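Local coordinates for OBG-type G domain-containing protein (Pyrococcus horikoshii, PDB 2E87) that is of unknown cellular function but binds GDP in its Obg-type G domain and is probably a GTP-binding protein of the NOG1 family, at residues A[30-35]-A[43-48]; A[20-25]-A[131-136]; A[209-214]-A[333-338]; A[164-169]-A[343-348]. All coordinates share one frame; numbering follows the deposited sequence.

Contact 1: residues A[30-35]-A[43-48]; sequences SSFKPR and RLREEL
Phe32 and Pro34 lay a short apolar patch on one side of helix 38-67, a surface contact between the loop that leaves helix 14-30 and an early part of the next helix. The Phe32 ring is met from three sides by residues one turn apart or less. Over one face comes a methyl of Leu48, its CD2 lying 4.1 Å from the ring centroid and 27° off the normal, a CH-pi contact; the same methyl also reaches back to Phe32 CB. At the rim, in the ring plane, sit Leu44 CB, 3.9 Å from Phe32 CE2, and Arg45 CG, 4.0 Å from Phe32 CD2. With CG anti to the backbone N (chi1 180°), Phe32 sends its ring from the loop towards the helix.

Both segments belong to the NOG1 N-terminal helical domain, where this loop is the connection between two consecutive helices of the bundle and folds back along the second of them. Ser31 is the first residue to leave helical geometry, so the chain turns just before the ring docks.

Pro34 meets a different surface: its CG lies over the centre of the Arg45 guanidinium, 3.2 Å from Arg45 CZ, so the CG-CD side of the proline packs tightly on the flat cation. That cation stands almost perpendicular to the Phe32 ring, at 89°. Arg45 NE also donates a hydrogen bond to the carbonyl O of Ala29, which probably helps to fix the turn of the group. Farther along the loop, Arg35 CB rests 4.0 Å from Leu44 CD1, while its poorly ordered guanidinium leads off from the helix.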
# COMPACT_ATOMS: atom_id res chain seq x y z
N SER A 30 19.30 -35.99 -18.37
CA SER A 30 20.53 -36.49 -18.96
C SER A 30 21.54 -36.94 -17.92
O SER A 30 22.35 -37.82 -18.19
CB SER A 30 21.18 -35.44 -19.86
OG SER A 30 21.63 -34.35 -19.09
N SER A 31 21.51 -36.33 -16.74
CA SER A 31 22.45 -36.71 -15.69
C SER A 31 21.85 -37.70 -14.69
O SER A 31 22.37 -37.90 -13.60
CB SER A 31 22.95 -35.47 -14.95
OG SER A 31 21.93 -34.90 -14.16
N PHE A 32 20.74 -38.32 -15.08
CA PHE A 32 20.05 -39.30 -14.25
C PHE A 32 20.55 -40.66 -14.72
O PHE A 32 20.77 -40.84 -15.92
CB PHE A 32 18.54 -39.18 -14.47
CG PHE A 32 17.71 -40.16 -13.68
CD1 PHE A 32 17.85 -40.26 -12.30
CD2 PHE A 32 16.74 -40.93 -14.30
CE1 PHE A 32 17.04 -41.12 -11.56
CE2 PHE A 32 15.93 -41.80 -13.58
CZ PHE A 32 16.08 -41.89 -12.20
N LYS A 33 20.74 -41.59 -13.79
CA LYS A 33 21.23 -42.93 -14.13
C LYS A 33 20.14 -43.99 -13.95
O LYS A 33 20.14 -44.72 -12.96
CB LYS A 33 22.42 -43.30 -13.24
CG LYS A 33 23.45 -42.20 -13.04
CD LYS A 33 24.12 -41.81 -14.34
CE LYS A 33 25.14 -40.70 -14.10
NZ LYS A 33 25.78 -40.22 -15.37
N PRO A 34 19.21 -44.09 -14.90
CA PRO A 34 18.11 -45.07 -14.85
C PRO A 34 18.57 -46.45 -14.38
O PRO A 34 19.76 -46.76 -14.44
CB PRO A 34 17.60 -45.07 -16.28
CG PRO A 34 17.79 -43.65 -16.69
CD PRO A 34 19.17 -43.34 -16.17
N ARG A 35 17.63 -47.28 -13.96
CA ARG A 35 17.92 -48.61 -13.41
C ARG A 35 18.20 -49.82 -14.32
O ARG A 35 19.37 -50.16 -14.54
CB ARG A 35 16.81 -49.00 -12.43
CG ARG A 35 17.20 -50.12 -11.48
CD ARG A 35 18.49 -49.80 -10.73
NE ARG A 35 18.77 -50.78 -9.69
CZ ARG A 35 19.86 -50.79 -8.93
NH1 ARG A 35 20.79 -49.86 -9.09
NH2 ARG A 35 20.02 -51.73 -8.01
N ARG A 43 11.08 -44.91 -18.97
CA ARG A 43 9.94 -44.67 -18.09
C ARG A 43 10.32 -43.90 -16.81
O ARG A 43 9.57 -43.03 -16.37
CB ARG A 43 9.27 -46.00 -17.74
CG ARG A 43 8.07 -45.90 -16.80
CD ARG A 43 7.26 -47.21 -16.76
NE ARG A 43 8.01 -48.34 -16.20
CZ ARG A 43 7.96 -49.58 -16.69
NH1 ARG A 43 7.20 -49.86 -17.74
NH2 ARG A 43 8.68 -50.54 -16.13
N LEU A 44 11.47 -44.20 -16.23
CA LEU A 44 11.90 -43.51 -15.02
C LEU A 44 12.42 -42.12 -15.37
O LEU A 44 12.48 -41.24 -14.51
CB LEU A 44 13.02 -44.27 -14.30
CG LEU A 44 12.74 -45.70 -13.84
CD1 LEU A 44 13.99 -46.25 -13.15
CD2 LEU A 44 11.56 -45.71 -12.89
N ARG A 45 12.82 -41.93 -16.61
CA ARG A 45 13.32 -40.63 -17.03
C ARG A 45 12.14 -39.71 -17.26
O ARG A 45 12.15 -38.56 -16.83
CB ARG A 45 14.15 -40.74 -18.33
CG ARG A 45 15.62 -40.97 -18.11
CD ARG A 45 16.47 -40.48 -19.28
NE ARG A 45 17.88 -40.80 -19.07
CZ ARG A 45 18.43 -41.97 -19.37
NH1 ARG A 45 17.69 -42.94 -19.90
NH2 ARG A 45 19.71 -42.19 -19.13
N GLU A 46 11.14 -40.24 -17.96
CA GLU A 46 9.94 -39.49 -18.27
C GLU A 46 9.24 -39.09 -16.98
O GLU A 46 8.71 -37.99 -16.87
CB GLU A 46 9.04 -40.34 -19.16
CG GLU A 46 9.71 -40.69 -20.49
CD GLU A 46 9.88 -39.49 -21.40
OE1 GLU A 46 10.05 -38.36 -20.90
OE2 GLU A 46 9.85 -39.66 -22.64
N GLU A 47 9.25 -39.99 -16.00
CA GLU A 47 8.65 -39.69 -14.69
C GLU A 47 9.43 -38.56 -14.04
O GLU A 47 8.85 -37.65 -13.44
CB GLU A 47 8.71 -40.91 -13.78
CG GLU A 47 7.63 -41.92 -14.03
CD GLU A 47 7.84 -43.20 -13.25
OE1 GLU A 47 8.04 -43.14 -12.01
OE2 GLU A 47 7.78 -44.28 -13.88
N LEU A 48 10.76 -38.61 -14.15
CA LEU A 48 11.60 -37.59 -13.56
C LEU A 48 11.29 -36.26 -14.22
O LEU A 48 11.19 -35.24 -13.55
CB LEU A 48 13.08 -37.92 -13.74
CG LEU A 48 14.06 -36.84 -13.26
CD1 LEU A 48 13.91 -36.57 -11.76
CD2 LEU A 48 15.47 -37.28 -13.58

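Contact 2: residues A[20-25]-A[131-136]; sequences KAFRRA and QFYGRV
Aromatic stacking carries most of this contact between helix 14-30 and helix 122-142. Phe22 and Tyr133, the residues whose backbones come nearest each other here, form an offset stack with ring centroids 4.3 Å apart and planes inclined by 24°. The overlap is uneven: Tyr133 CD2 sits over the middle of the Phe22 ring, 3.4 Å from Phe22 CZ, while Tyr133 CE2 lies 3.7 Å from Phe22 CD2. In return, Phe22 CE2 lies over a face of the tyrosine ring. The two side chains run past each other in opposite directions, each starting from its own helix and bridging the space between the two. Both leave their backbones with CG beside the N and opposite the carbonyl carbon, Phe22 at chi1 -70° and Tyr133 at -89°, and this brings ring against ring.

The aliphatic part is smaller. Ala25, one turn after Phe22, points its methyl at the far end of the tyrosine, with Ala25 CB 3.3 Å from Tyr133 OH and 4.4 Å from Tyr133 CZ. Phe22 and Ala25 thus receive the ring and the phenolic end of one side chain. Helix 38-67 adds further packing, through Arg49 and Val53 against Tyr133 and through Val57 against Ala21, so three helices of the NOG1 N-terminal bundle converge here.

Polar pairing plays no part between these two helical turns. Two helices far apart in sequence meet through ring overlap, and the association here probably rests on close fit and partial burial of aromatic surface rather than on directional bonds.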
# COMPACT_ATOMS: atom_id res chain seq x y z
N LYS A 20 12.14 -22.25 -18.32
CA LYS A 20 12.92 -22.57 -17.13
C LYS A 20 12.63 -24.02 -16.74
O LYS A 20 13.54 -24.81 -16.52
CB LYS A 20 12.54 -21.64 -15.98
CG LYS A 20 13.42 -21.74 -14.74
CD LYS A 20 12.91 -20.80 -13.64
CE LYS A 20 13.94 -20.56 -12.54
NZ LYS A 20 15.15 -19.89 -13.10
N ALA A 21 11.35 -24.36 -16.68
CA ALA A 21 10.93 -25.70 -16.31
C ALA A 21 11.39 -26.79 -17.28
O ALA A 21 11.88 -27.83 -16.86
CB ALA A 21 9.43 -25.72 -16.15
N PHE A 22 11.23 -26.57 -18.59
CA PHE A 22 11.64 -27.59 -19.55
C PHE A 22 13.16 -27.73 -19.49
O PHE A 22 13.70 -28.84 -19.46
CB PHE A 22 11.19 -27.23 -20.96
CG PHE A 22 9.70 -27.33 -21.18
CD1 PHE A 22 9.16 -27.08 -22.44
CD2 PHE A 22 8.84 -27.69 -20.14
CE1 PHE A 22 7.78 -27.19 -22.67
CE2 PHE A 22 7.47 -27.80 -20.36
CZ PHE A 22 6.93 -27.55 -21.63
N ARG A 23 13.85 -26.60 -19.46
CA ARG A 23 15.30 -26.59 -19.41
C ARG A 23 15.79 -27.39 -18.20
O ARG A 23 16.70 -28.21 -18.32
CB ARG A 23 15.84 -25.16 -19.32
CG ARG A 23 17.19 -24.95 -20.02
CD ARG A 23 17.90 -23.68 -19.56
NE ARG A 23 17.03 -22.50 -19.55
CZ ARG A 23 16.65 -21.85 -18.45
NH1 ARG A 23 17.06 -22.25 -17.25
NH2 ARG A 23 15.85 -20.79 -18.55
N ARG A 24 15.18 -27.17 -17.04
CA ARG A 24 15.59 -27.87 -15.83
C ARG A 24 15.27 -29.35 -15.91
O ARG A 24 15.96 -30.18 -15.31
CB ARG A 24 14.90 -27.27 -14.60
CG ARG A 24 15.55 -27.69 -13.29
CD ARG A 24 16.59 -26.68 -12.83
NE ARG A 24 16.06 -25.77 -11.81
CZ ARG A 24 16.13 -24.44 -11.88
NH1 ARG A 24 16.70 -23.86 -12.93
NH2 ARG A 24 15.62 -23.70 -10.90
N ALA A 25 14.22 -29.69 -16.64
CA ALA A 25 13.83 -31.08 -16.78
C ALA A 25 14.81 -31.78 -17.73
O ALA A 25 15.16 -32.93 -17.54
CB ALA A 25 12.40 -31.17 -17.32
N GLN A 131 2.15 -35.10 -23.52
CA GLN A 131 0.85 -34.52 -23.19
C GLN A 131 0.94 -33.63 -21.96
O GLN A 131 0.36 -32.55 -21.94
CB GLN A 131 -0.19 -35.61 -22.92
CG GLN A 131 -0.65 -36.37 -24.14
CD GLN A 131 -1.83 -37.26 -23.82
OE1 GLN A 131 -2.89 -36.78 -23.42
NE2 GLN A 131 -1.65 -38.58 -23.99
N PHE A 132 1.65 -34.10 -20.94
CA PHE A 132 1.80 -33.34 -19.71
C PHE A 132 2.46 -31.99 -20.02
O PHE A 132 1.94 -30.94 -19.63
CB PHE A 132 2.64 -34.14 -18.70
CG PHE A 132 2.93 -33.40 -17.44
CD1 PHE A 132 1.95 -33.26 -16.46
CD2 PHE A 132 4.18 -32.82 -17.23
CE1 PHE A 132 2.21 -32.54 -15.28
CE2 PHE A 132 4.45 -32.10 -16.07
CZ PHE A 132 3.46 -31.96 -15.08
N TYR A 133 3.58 -32.01 -20.74
CA TYR A 133 4.26 -30.78 -21.13
C TYR A 133 3.23 -29.87 -21.80
O TYR A 133 3.08 -28.71 -21.44
CB TYR A 133 5.39 -31.09 -22.11
CG TYR A 133 6.73 -31.38 -21.47
CD1 TYR A 133 6.83 -32.23 -20.37
CD2 TYR A 133 7.91 -30.83 -21.99
CE1 TYR A 133 8.06 -32.52 -19.80
CE2 TYR A 133 9.16 -31.11 -21.42
CZ TYR A 133 9.22 -31.96 -20.32
OH TYR A 133 10.41 -32.22 -19.71
N GLY A 134 2.50 -30.43 -22.77
CA GLY A 134 1.50 -29.67 -23.48
C GLY A 134 0.51 -29.00 -22.54
O GLY A 134 0.20 -27.81 -22.68
N ARG A 135 0.01 -29.76 -21.56
CA ARG A 135 -0.95 -29.22 -20.61
C ARG A 135 -0.36 -28.21 -19.63
O ARG A 135 -1.04 -27.27 -19.24
CB ARG A 135 -1.64 -30.34 -19.83
CG ARG A 135 -2.56 -31.20 -20.68
CD ARG A 135 -3.39 -32.11 -19.81
NE ARG A 135 -3.98 -33.22 -20.55
CZ ARG A 135 -4.82 -33.08 -21.57
NH1 ARG A 135 -5.16 -31.87 -21.99
NH2 ARG A 135 -5.32 -34.16 -22.17
N VAL A 136 0.90 -28.40 -19.23
CA VAL A 136 1.50 -27.45 -18.31
C VAL A 136 1.66 -26.12 -19.02
O VAL A 136 1.31 -25.08 -18.48
CB VAL A 136 2.89 -27.93 -17.81
CG1 VAL A 136 3.53 -26.85 -16.97
CG2 VAL A 136 2.75 -29.19 -16.98

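Contact 3: residues A[209-214]-A[333-338]; sequences FEDGYF and TLRPLA
Arg335 presents one face of its guanidinium to Phe214, with Arg335 NH2 3.5 Å from Phe214 CD1, while near the plane of the same group, at its edge, lies the carboxylate of Asp211. The Phe214 ring and the guanidinium are far from parallel, their planes 62° apart. Tyr213 stands over one face of the Phe214 ring, offset toward the rim, with Tyr213 CE1 3.6 Å above it; in the ring plane, at the edge, is the carbonyl O of Asp211. The carboxylate of Asp211 is turned nearly perpendicular to the guanidinium, at 84°, and Asp211 OD2 is 3.7 Å from Arg335 NH2, a long salt bridge whose attraction is probably modest.

Arg335 gets there by leaving its helix with CG opposite the backbone N (chi1 178°) and then bending at chi3, which carries the cation out over the turn.

Asp211 to Phe214 form a type II' beta turn, the hairpin connection between antiparallel neighbours 204-211 and 214-220 of the G domain sheet. Two backbone bonds close it, from Asp211 N to Phe214 O and from Phe214 N to Asp211 O. Gly212 takes the positive phi of the turn. Helix 323-350, the last of the chain, packs beside this hairpin.

One turn along from Arg335, Ala338 CB meets Phe214 at CD2, 3.6 Å away, across the ring from the CD1-CE1 bond that Arg335 NH2 approaches and on the same side of its plane; Tyr213 lies on the opposite side. Ile331 of the same helix touches Asp211, and Tyr216 of the second strand packs against Arg335.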
# COMPACT_ATOMS: atom_id res chain seq x y z
N PHE A 209 7.59 14.97 15.36
CA PHE A 209 8.10 15.72 16.49
C PHE A 209 7.90 14.81 17.69
O PHE A 209 6.91 14.09 17.79
CB PHE A 209 7.43 17.09 16.63
CG PHE A 209 6.08 17.07 17.25
CD1 PHE A 209 5.93 16.93 18.61
CD2 PHE A 209 4.96 17.30 16.47
CE1 PHE A 209 4.68 17.01 19.20
CE2 PHE A 209 3.71 17.38 17.05
CZ PHE A 209 3.57 17.23 18.42
N GLU A 210 8.89 14.80 18.58
CA GLU A 210 8.83 13.95 19.73
C GLU A 210 8.49 14.70 21.01
O GLU A 210 8.93 15.82 21.20
CB GLU A 210 10.18 13.24 19.87
CG GLU A 210 10.26 12.15 20.94
CD GLU A 210 11.54 11.32 20.86
OE1 GLU A 210 12.65 11.91 20.92
OE2 GLU A 210 11.44 10.08 20.73
N ASP A 211 7.66 14.10 21.84
CA ASP A 211 7.32 14.68 23.12
C ASP A 211 7.46 13.55 24.12
O ASP A 211 6.71 12.57 24.07
CB ASP A 211 5.89 15.21 23.17
CG ASP A 211 5.58 15.87 24.50
OD1 ASP A 211 6.30 16.84 24.84
OD2 ASP A 211 4.64 15.42 25.20
N GLY A 212 8.41 13.70 25.04
CA GLY A 212 8.66 12.63 25.99
C GLY A 212 9.31 11.57 25.13
O GLY A 212 10.30 11.85 24.44
N TYR A 213 8.79 10.35 25.15
CA TYR A 213 9.35 9.31 24.30
C TYR A 213 8.32 8.91 23.24
O TYR A 213 8.44 7.89 22.58
CB TYR A 213 9.82 8.11 25.14
CG TYR A 213 8.75 7.44 25.96
CD1 TYR A 213 7.86 6.53 25.38
CD2 TYR A 213 8.62 7.68 27.33
CE1 TYR A 213 6.88 5.89 26.13
CE2 TYR A 213 7.64 7.04 28.10
CZ TYR A 213 6.78 6.14 27.49
OH TYR A 213 5.84 5.47 28.22
N PHE A 214 7.30 9.75 23.08
CA PHE A 214 6.25 9.50 22.10
C PHE A 214 6.52 10.30 20.82
O PHE A 214 7.02 11.43 20.86
CB PHE A 214 4.87 9.89 22.66
CG PHE A 214 4.51 9.18 23.93
CD1 PHE A 214 5.02 9.61 25.16
CD2 PHE A 214 3.69 8.06 23.91
CE1 PHE A 214 4.70 8.94 26.34
CE2 PHE A 214 3.36 7.38 25.07
CZ PHE A 214 3.87 7.82 26.29
N THR A 333 -4.42 16.30 22.48
CA THR A 333 -5.39 15.54 21.71
C THR A 333 -4.93 14.13 21.39
O THR A 333 -5.73 13.20 21.42
CB THR A 333 -5.69 16.24 20.35
OG1 THR A 333 -6.17 17.57 20.59
CG2 THR A 333 -6.75 15.47 19.57
N LEU A 334 -3.65 13.97 21.10
CA LEU A 334 -3.14 12.68 20.70
C LEU A 334 -2.33 11.83 21.68
O LEU A 334 -2.07 10.67 21.40
CB LEU A 334 -2.37 12.85 19.40
CG LEU A 334 -3.13 13.49 18.23
CD1 LEU A 334 -2.24 13.50 17.02
CD2 LEU A 334 -4.42 12.71 17.93
N ARG A 335 -1.94 12.39 22.83
CA ARG A 335 -1.15 11.61 23.79
C ARG A 335 -1.86 10.32 24.23
O ARG A 335 -1.23 9.28 24.39
CB ARG A 335 -0.80 12.44 25.02
CG ARG A 335 -0.03 11.68 26.07
CD ARG A 335 0.58 12.62 27.10
NE ARG A 335 2.01 12.79 26.88
CZ ARG A 335 2.95 12.11 27.52
NH1 ARG A 335 2.62 11.21 28.44
NH2 ARG A 335 4.23 12.33 27.22
N PRO A 336 -3.19 10.38 24.44
CA PRO A 336 -3.85 9.14 24.84
C PRO A 336 -3.69 8.05 23.78
O PRO A 336 -3.29 6.93 24.09
CB PRO A 336 -5.31 9.56 25.05
CG PRO A 336 -5.42 10.91 24.38
CD PRO A 336 -4.08 11.53 24.62
N LEU A 337 -3.98 8.39 22.53
CA LEU A 337 -3.84 7.43 21.45
C LEU A 337 -2.40 6.92 21.37
O LEU A 337 -2.17 5.76 21.08
CB LEU A 337 -4.22 8.05 20.10
CG LEU A 337 -3.96 7.12 18.91
CD1 LEU A 337 -4.77 5.84 19.08
CD2 LEU A 337 -4.32 7.80 17.60
N ALA A 338 -1.45 7.81 21.63
CA ALA A 338 -0.03 7.43 21.59
C ALA A 338 0.29 6.37 22.65
O ALA A 338 1.06 5.44 22.39
CB ALA A 338 0.84 8.66 21.79

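Contact 4: residues A[164-169]-A[343-348]; sequences DLEIPT and REKIER
Glu166 reaches out of the loop before strand 169-173 and is held by two cations of helix 323-350, one at each carboxylate oxygen. Arg348 comes from the opposite direction, its guanidinium edge turned to the carboxylate, and Arg348 NH2 donates to Glu166 OE2 over 3.1 Å with an N-H...O angle of 162°. The acceptor lies in the guanidinium plane and is met nearly along its own C-O bond, while carboxylate and guanidinium planes are 33° apart. Bends at chi2 and chi3 fold the arginine chain into this position.

Lys345, one turn earlier, arrives across the glutamate at about a right angle. Its chain is fully extended, with CG opposite the backbone N (chi1 -177°), and its NZ makes a weak bond to Glu166 OE1 at 3.4 Å; Lys345 CD lies 3.6 Å from the same oxygen.

The base of the glutamate is fixed by Asp164, whose OD1 accepts from Glu166 N at 2.9 Å and from Ile167 N at 3.2 Å, the second donor standing well above the carboxylate plane. These bonds hold the loop in shape just where Glu166 projects.

The result is a surface salt-bridge network of one acid between two bases a helical turn apart, joined to an Asx turn, linking the loop before strand 169-173 with helix 323-350, the last helix of the chain.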
# COMPACT_ATOMS: atom_id res chain seq x y z
N ASP A 164 4.58 6.39 8.44
CA ASP A 164 4.38 5.58 9.63
C ASP A 164 2.90 5.33 9.81
O ASP A 164 2.11 6.27 9.85
CB ASP A 164 4.94 6.29 10.88
CG ASP A 164 5.12 5.34 12.06
OD1 ASP A 164 4.12 4.71 12.47
OD2 ASP A 164 6.26 5.22 12.57
N LEU A 165 2.53 4.07 9.94
CA LEU A 165 1.12 3.74 10.09
C LEU A 165 0.66 3.38 11.49
O LEU A 165 -0.51 3.06 11.68
CB LEU A 165 0.75 2.63 9.12
CG LEU A 165 1.05 2.99 7.67
CD1 LEU A 165 0.45 1.92 6.79
CD2 LEU A 165 0.45 4.34 7.32
N GLU A 166 1.55 3.44 12.48
CA GLU A 166 1.15 3.12 13.84
C GLU A 166 0.97 4.35 14.70
O GLU A 166 -0.06 4.51 15.36
CB GLU A 166 2.18 2.23 14.55
CG GLU A 166 2.29 0.81 14.05
CD GLU A 166 3.01 -0.08 15.06
OE1 GLU A 166 4.11 0.29 15.52
OE2 GLU A 166 2.45 -1.15 15.39
N ILE A 167 1.96 5.22 14.71
CA ILE A 167 1.90 6.40 15.56
C ILE A 167 0.84 7.43 15.16
O ILE A 167 0.48 7.57 13.98
CB ILE A 167 3.27 7.08 15.63
CG1 ILE A 167 3.62 7.73 14.30
CG2 ILE A 167 4.33 6.04 16.00
CD1 ILE A 167 4.82 8.64 14.38
N PRO A 168 0.34 8.20 16.14
CA PRO A 168 -0.68 9.21 15.84
C PRO A 168 -0.21 10.16 14.74
O PRO A 168 0.94 10.61 14.74
CB PRO A 168 -0.87 9.94 17.18
CG PRO A 168 -0.31 8.96 18.22
CD PRO A 168 0.88 8.38 17.50
N THR A 169 -1.09 10.45 13.79
CA THR A 169 -0.72 11.36 12.71
C THR A 169 -1.62 12.57 12.64
O THR A 169 -2.84 12.47 12.83
CB THR A 169 -0.76 10.65 11.31
OG1 THR A 169 0.24 9.64 11.26
CG2 THR A 169 -0.46 11.66 10.19
N ARG A 343 1.08 0.60 24.15
CA ARG A 343 0.66 -0.59 24.89
C ARG A 343 0.40 -1.74 23.93
O ARG A 343 0.97 -2.82 24.07
CB ARG A 343 -0.63 -0.33 25.66
CG ARG A 343 -0.52 0.68 26.77
CD ARG A 343 -1.90 0.99 27.31
NE ARG A 343 -1.93 2.24 28.06
CZ ARG A 343 -2.99 3.03 28.14
NH1 ARG A 343 -4.12 2.69 27.52
NH2 ARG A 343 -2.94 4.15 28.85
N GLU A 344 -0.48 -1.50 22.97
CA GLU A 344 -0.84 -2.51 21.99
C GLU A 344 0.38 -3.07 21.26
O GLU A 344 0.33 -4.18 20.74
CB GLU A 344 -1.86 -1.94 21.00
CG GLU A 344 -3.12 -1.43 21.69
CD GLU A 344 -4.22 -1.06 20.71
OE1 GLU A 344 -3.95 -0.27 19.78
OE2 GLU A 344 -5.36 -1.54 20.89
N LYS A 345 1.47 -2.31 21.23
CA LYS A 345 2.68 -2.80 20.57
C LYS A 345 3.38 -3.82 21.47
O LYS A 345 3.90 -4.83 21.00
CB LYS A 345 3.64 -1.65 20.24
CG LYS A 345 4.88 -2.12 19.49
CD LYS A 345 5.46 -1.02 18.61
CE LYS A 345 6.58 -1.57 17.75
NZ LYS A 345 7.10 -0.54 16.81
N ILE A 346 3.38 -3.56 22.78
CA ILE A 346 3.98 -4.46 23.75
C ILE A 346 3.09 -5.70 23.86
O ILE A 346 3.55 -6.79 24.19
CB ILE A 346 4.10 -3.78 25.14
CG1 ILE A 346 5.20 -2.73 25.09
CG2 ILE A 346 4.39 -4.81 26.21
CD1 ILE A 346 6.56 -3.27 24.67
N GLU A 347 1.80 -5.52 23.58
CA GLU A 347 0.86 -6.62 23.63
C GLU A 347 1.10 -7.59 22.48
O GLU A 347 1.45 -8.74 22.71
CB GLU A 347 -0.58 -6.10 23.56
CG GLU A 347 -1.09 -5.55 24.88
CD GLU A 347 -2.48 -4.96 24.76
OE1 GLU A 347 -3.36 -5.61 24.14
OE2 GLU A 347 -2.70 -3.85 25.29
N ARG A 348 0.93 -7.11 21.24
CA ARG A 348 1.12 -7.95 20.07
C ARG A 348 2.38 -8.79 20.17
O ARG A 348 2.36 -9.98 19.85
CB ARG A 348 1.19 -7.11 18.78
CG ARG A 348 -0.13 -6.95 18.03
CD ARG A 348 -0.94 -5.77 18.57
NE ARG A 348 -0.86 -4.57 17.73
CZ ARG A 348 0.26 -4.05 17.24
NH1 ARG A 348 1.44 -4.59 17.48
NH2 ARG A 348 0.20 -2.94 16.50

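From the N terminus, helix 14-30 first enters contact 2, whose partner at 131-136 comes over a hundred residues later. Within that long loop, contact 1 closes a short one, from the loop after helix 14-30 to helix 38-67; the two centres are 15 Å apart, and both hold parts of the helical bundle together. The chain then runs through 164-169 into strand 169-173, opening contact 4, which is completed only at 343-348. Contact 3, joining hairpin 209-214 to 333-338, falls entirely inside this second long loop. Contacts 3 and 4 share helix 323-350 and touch where Pro168 packs on Leu334, Leu337 and Ala338. No loops cross: contacts 1 and 2 precede the other pair, with contacts 1 and 3 about 66 Å apart between centres.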